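Local coordinates for transcriptional regulator, AraC family (Pseudomonas putida, PDB 3GRA), which probably binds specific DNA sequences to regulate transcription, this chain being its DJ-1/PfpI-like domain without the AraC-type DNA-binding part, at residues A98-A111 against D154-L167. Numbering follows the deposited sequence.
Sequences AAHGMALGGLWNGA and DRLSAASPNGAMEL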
loop_
_atom_site.group_PDB
_atom_site.type_symbol
_atom_site.label_atom_id
_atom_site.label_comp_id
_atom_site.label_asym_id
_atom_site.label_seq_id
_atom_site.Cartn_x
_atom_site.Cartn_y
_atom_site.Cartn_z
ATOM N N ALA A 98 23.171 -11.458 4.804
ATOM C CA ALA A 98 23.733 -12.082 3.609
ATOM C C ALA A 98 24.682 -13.206 4.032
ATOM O O ALA A 98 24.770 -14.233 3.368
ATOM C CB ALA A 98 24.485 -11.047 2.767
ATOM N N ALA A 99 25.391 -13.010 5.141
ATOM C CA ALA A 99 26.317 -14.028 5.616
ATOM C C ALA A 99 25.544 -15.229 6.128
ATOM O O ALA A 99 25.930 -16.355 5.866
ATOM C CB ALA A 99 27.202 -13.469 6.717
ATOM N N HIS A 100 24.443 -14.955 6.828
ATOM C CA HIS A 100 23.569 -15.970 7.412
ATOM C C HIS A 100 22.957 -16.905 6.376
ATOM O O HIS A 100 22.545 -18.012 6.711
ATOM C CB HIS A 100 22.441 -15.288 8.204
ATOM C CG HIS A 100 21.566 -16.242 8.962
ATOM N ND1 HIS A 100 21.922 -16.769 10.185
ATOM C CD2 HIS A 100 20.357 -16.773 8.662
ATOM C CE1 HIS A 100 20.969 -17.582 10.608
ATOM N NE2 HIS A 100 20.008 -17.602 9.702
ATOM N N GLY A 101 22.879 -16.455 5.126
ATOM C CA GLY A 101 22.310 -17.281 4.073
ATOM C C GLY A 101 20.959 -16.794 3.584
ATOM O O GLY A 101 20.324 -17.441 2.754
HETATM N N MSE A 102 20.520 -15.649 4.098
HETATM C CA MSE A 102 19.232 -15.066 3.719
HETATM C C MSE A 102 19.187 -14.487 2.311
HETATM O O MSE A 102 20.196 -14.049 1.771
HETATM C CB MSE A 102 18.857 -13.929 4.665
HETATM C CG MSE A 102 18.428 -14.320 6.060
HETATM SE SE MSE A 102 17.870 -12.849 6.973
HETATM C CE MSE A 102 16.684 -12.308 5.970
ATOM N N ALA A 103 17.997 -14.489 1.721
ATOM C CA ALA A 103 17.814 -13.871 0.420
ATOM C C ALA A 103 17.515 -12.437 0.860
ATOM O O ALA A 103 17.016 -12.227 1.975
ATOM C CB ALA A 103 16.613 -14.478 -0.307
ATOM N N LEU A 104 17.829 -11.459 0.021
ATOM C CA LEU A 104 17.580 -10.054 0.366
ATOM C C LEU A 104 16.876 -9.330 -0.768
ATOM O O LEU A 104 17.052 -9.685 -1.941
ATOM C CB LEU A 104 18.892 -9.344 0.698
ATOM C CG LEU A 104 19.637 -9.893 1.909
ATOM C CD1 LEU A 104 20.956 -9.135 2.081
ATOM C CD2 LEU A 104 18.757 -9.761 3.149
ATOM N N GLY A 105 16.084 -8.313 -0.425
ATOM C CA GLY A 105 15.340 -7.589 -1.443
ATOM C C GLY A 105 15.138 -6.098 -1.243
ATOM O O GLY A 105 15.486 -5.543 -0.192
ATOM N N GLY A 106 14.563 -5.458 -2.264
ATOM C CA GLY A 106 14.307 -4.023 -2.224
ATOM C C GLY A 106 13.236 -3.564 -3.201
ATOM O O GLY A 106 13.230 -3.979 -4.366
ATOM N N LEU A 107 12.335 -2.701 -2.731
ATOM C CA LEU A 107 11.251 -2.166 -3.565
ATOM C C LEU A 107 11.475 -0.671 -3.767
ATOM O O LEU A 107 11.938 0.018 -2.851
ATOM C CB LEU A 107 9.879 -2.411 -2.905
ATOM C CG LEU A 107 9.571 -3.859 -2.460
ATOM C CD1 LEU A 107 8.191 -3.900 -1.796
ATOM C CD2 LEU A 107 9.622 -4.837 -3.666
ATOM N N TRP A 108 11.141 -0.185 -4.961
ATOM C CA TRP A 108 11.319 1.213 -5.353
ATOM C C TRP A 108 12.820 1.517 -5.452
ATOM O O TRP A 108 13.387 1.399 -6.532
ATOM C CB TRP A 108 10.627 2.160 -4.372
ATOM C CG TRP A 108 10.452 3.542 -4.957
ATOM C CD1 TRP A 108 11.374 4.555 -4.970
ATOM C CD2 TRP A 108 9.334 4.010 -5.718
ATOM N NE1 TRP A 108 10.900 5.625 -5.700
ATOM C CE2 TRP A 108 9.649 5.318 -6.168
ATOM C CE3 TRP A 108 8.090 3.453 -6.066
ATOM C CZ2 TRP A 108 8.768 6.071 -6.956
ATOM C CZ3 TRP A 108 7.208 4.211 -6.854
ATOM C CH2 TRP A 108 7.557 5.506 -7.285
ATOM N N ASN A 109 13.461 1.896 -4.348
ATOM C CA ASN A 109 14.912 2.135 -4.364
ATOM C C ASN A 109 15.643 1.373 -3.271
ATOM O O ASN A 109 16.803 1.647 -2.982
ATOM C CB ASN A 109 15.257 3.623 -4.251
ATOM C CG ASN A 109 14.592 4.288 -3.080
ATOM O OD1 ASN A 109 14.554 3.742 -1.973
ATOM N ND2 ASN A 109 14.063 5.485 -3.311
ATOM N N GLY A 110 14.973 0.390 -2.675
ATOM C CA GLY A 110 15.620 -0.389 -1.629
ATOM C C GLY A 110 16.930 -1.008 -2.098
ATOM O O GLY A 110 17.821 -1.284 -1.302
ATOM N N ALA A 111 17.055 -1.236 -3.400
ATOM C CA ALA A 111 18.266 -1.819 -3.928
ATOM C C ALA A 111 19.430 -0.878 -3.682
ATOM O O ALA A 111 20.582 -1.307 -3.593
ATOM C CB ALA A 111 18.118 -2.114 -5.412
ATOM N N ASP A 154 19.317 -15.096 -4.996
ATOM C CA ASP A 154 18.767 -14.697 -3.705
ATOM C C ASP A 154 18.788 -13.165 -3.524
ATOM O O ASP A 154 18.949 -12.655 -2.415
ATOM C CB ASP A 154 19.531 -15.402 -2.576
ATOM C CG ASP A 154 21.010 -15.177 -2.660
ATOM O OD1 ASP A 154 21.466 -14.566 -3.655
ATOM O OD2 ASP A 154 21.728 -15.607 -1.734
ATOM N N ARG A 155 18.623 -12.449 -4.633
ATOM C CA ARG A 155 18.552 -10.997 -4.618
ATOM C C ARG A 155 17.375 -10.577 -5.508
ATOM O O ARG A 155 17.429 -10.638 -6.745
ATOM C CB ARG A 155 19.866 -10.373 -5.091
ATOM C CG ARG A 155 21.054 -10.668 -4.160
ATOM C CD ARG A 155 20.917 -10.032 -2.762
ATOM N NE ARG A 155 21.989 -10.488 -1.868
ATOM C CZ ARG A 155 21.949 -11.616 -1.151
ATOM N NH1 ARG A 155 20.891 -12.411 -1.195
ATOM N NH2 ARG A 155 22.986 -11.973 -0.411
ATOM N N LEU A 156 16.296 -10.191 -4.843
ATOM C CA LEU A 156 15.068 -9.776 -5.492
ATOM C C LEU A 156 14.840 -8.254 -5.363
ATOM O O LEU A 156 14.891 -7.684 -4.266
ATOM C CB LEU A 156 13.892 -10.542 -4.876
ATOM C CG LEU A 156 13.798 -12.052 -5.143
ATOM C CD1 LEU A 156 14.965 -12.795 -4.477
ATOM C CD2 LEU A 156 12.473 -12.566 -4.599
ATOM N N SER A 157 14.578 -7.595 -6.481
ATOM C CA SER A 157 14.384 -6.156 -6.415
ATOM C C SER A 157 13.406 -5.641 -7.437
ATOM O O SER A 157 13.245 -6.232 -8.506
ATOM C CB SER A 157 15.726 -5.435 -6.575
ATOM O OG SER A 157 16.273 -5.667 -7.858
ATOM N N ALA A 158 12.756 -4.531 -7.098
ATOM C CA ALA A 158 11.775 -3.917 -7.989
ATOM C C ALA A 158 11.904 -2.390 -7.960
ATOM O O ALA A 158 12.201 -1.789 -6.922
ATOM C CB ALA A 158 10.358 -4.356 -7.597
ATOM N N ALA A 159 11.661 -1.776 -9.113
ATOM C CA ALA A 159 11.774 -0.337 -9.268
ATOM C C ALA A 159 10.433 0.385 -9.280
ATOM O O ALA A 159 10.390 1.613 -9.256
ATOM C CB ALA A 159 12.517 -0.035 -10.534
ATOM N N SER A 160 9.340 -0.370 -9.304
ATOM C CA SER A 160 8.019 0.235 -9.373
ATOM C C SER A 160 6.969 -0.654 -8.719
ATOM O O SER A 160 7.236 -1.809 -8.405
ATOM C CB SER A 160 7.641 0.433 -10.841
ATOM O OG SER A 160 7.337 -0.829 -11.437
ATOM N N PRO A 161 5.753 -0.124 -8.517
ATOM C CA PRO A 161 4.698 -0.935 -7.899
ATOM C C PRO A 161 4.441 -2.193 -8.735
ATOM O O PRO A 161 4.359 -3.294 -8.206
ATOM C CB PRO A 161 3.492 0.012 -7.888
ATOM C CG PRO A 161 4.142 1.374 -7.765
ATOM C CD PRO A 161 5.302 1.269 -8.721
ATOM N N ASN A 162 4.320 -2.015 -10.046
ATOM C CA ASN A 162 4.081 -3.153 -10.928
ATOM C C ASN A 162 5.260 -4.117 -10.879
ATOM O O ASN A 162 5.070 -5.322 -10.881
ATOM C CB ASN A 162 3.845 -2.697 -12.371
ATOM C CG ASN A 162 3.498 -3.856 -13.290
ATOM O OD1 ASN A 162 4.190 -4.110 -14.273
ATOM N ND2 ASN A 162 2.424 -4.573 -12.964
ATOM N N GLY A 163 6.477 -3.574 -10.829
ATOM C CA GLY A 163 7.665 -4.406 -10.742
ATOM C C GLY A 163 7.621 -5.240 -9.470
ATOM O O GLY A 163 8.059 -6.398 -9.454
ATOM N N ALA A 164 7.083 -4.647 -8.406
ATOM C CA ALA A 164 6.963 -5.321 -7.122
ATOM C C ALA A 164 5.923 -6.444 -7.197
ATOM O O ALA A 164 6.096 -7.492 -6.576
ATOM C CB ALA A 164 6.576 -4.322 -6.035
HETATM N N MSE A 165 4.842 -6.227 -7.940
HETATM C CA MSE A 165 3.825 -7.274 -8.077
HETATM C C MSE A 165 4.457 -8.450 -8.840
HETATM O O MSE A 165 4.307 -9.596 -8.438
HETATM C CB MSE A 165 2.586 -6.766 -8.834
HETATM C CG MSE A 165 1.462 -7.825 -9.009
HETATM SE SE MSE A 165 0.049 -7.252 -10.036
HETATM C CE MSE A 165 0.737 -7.526 -11.662
ATOM N N GLU A 166 5.177 -8.155 -9.920
ATOM C CA GLU A 166 5.820 -9.208 -10.702
ATOM C C GLU A 166 6.900 -9.901 -9.868
ATOM O O GLU A 166 7.077 -11.114 -9.951
ATOM C CB GLU A 166 6.465 -8.648 -11.973
ATOM C CG GLU A 166 5.501 -8.133 -13.046
ATOM C CD GLU A 166 4.581 -9.209 -13.607
ATOM O OE1 GLU A 166 4.966 -10.403 -13.606
ATOM O OE2 GLU A 166 3.474 -8.857 -14.063
ATOM N N LEU A 167 7.616 -9.122 -9.058
ATOM C CA LEU A 167 8.678 -9.669 -8.233
ATOM C C LEU A 167 8.155 -10.748 -7.288
ATOM O O LEU A 167 8.735 -11.826 -7.207
ATOM C CB LEU A 167 9.370 -8.556 -7.438
ATOM C CG LEU A 167 10.615 -8.961 -6.635
ATOM C CD1 LEU A 167 11.762 -9.308 -7.580
ATOM C CD2 LEU A 167 11.024 -7.812 -5.720
HETATM O O HOH W 1 22.647 -14.551 1.156
HETATM O O HOH W 2 8.756 -1.093 -6.044
HETATM O O HOH W 3 14.911 -1.331 -5.418
#
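Leu104 and Arg155 open a parallel pairing in which strands 103-107 and 155-158 run 6° apart, their axes 4.7 Å from each other at closest approach. The backbone bonds alternate: Leu104 N to Asp154 O (2.9 Å), Leu156 N to Leu104 O (3.0 Å), then, less surely placed, Gly106 N to Leu156 O, and finally Ala158 N to Gly106 O (2.8 Å).

Among the polar side chains, Arg155 bends back at its second torsion (chi2 -66°) and lies alongside Leu104, whose CD1 sits over the centre of one guanidinium face, 4.2 Å from Arg155 CZ. Arg155 NH1 makes a weak hydrogen bond to Met102 O, while Arg155 NH2 donates to a water oxygen 3.0 Å away at the guanidinium edge; that water also lies within hydrogen-bonding distance of Ala98 O and Met102 O, linking the end of helix 90-100 to the arginine. Arg155 NE is held by Val119 O. Ser160, at the N-cap of helix 161-176, accepts from Gly163 N through OG.

Apolar contacts gather at the other end. Leu107 CD2 meets Leu167 CD2 and Ala164 CB, each at 3.9 Å, and also touches Ala158 CB, fastening the strand to the first turns of helix 161-176. The Trp108 side chain, with CG anti to its backbone N (chi1 -163°), brings CZ3 to 4.0 Å from Pro161 CD, and its ring stacks with that of His128.

The pair lies in the mixed sheet of the DJ-1/PfpI-type alpha/beta fold: strand 74-78 flanks 103-107, antiparallel 149-152 borders 155-158, and helix 18-34 packs against Trp108, Pro161 and Ala164.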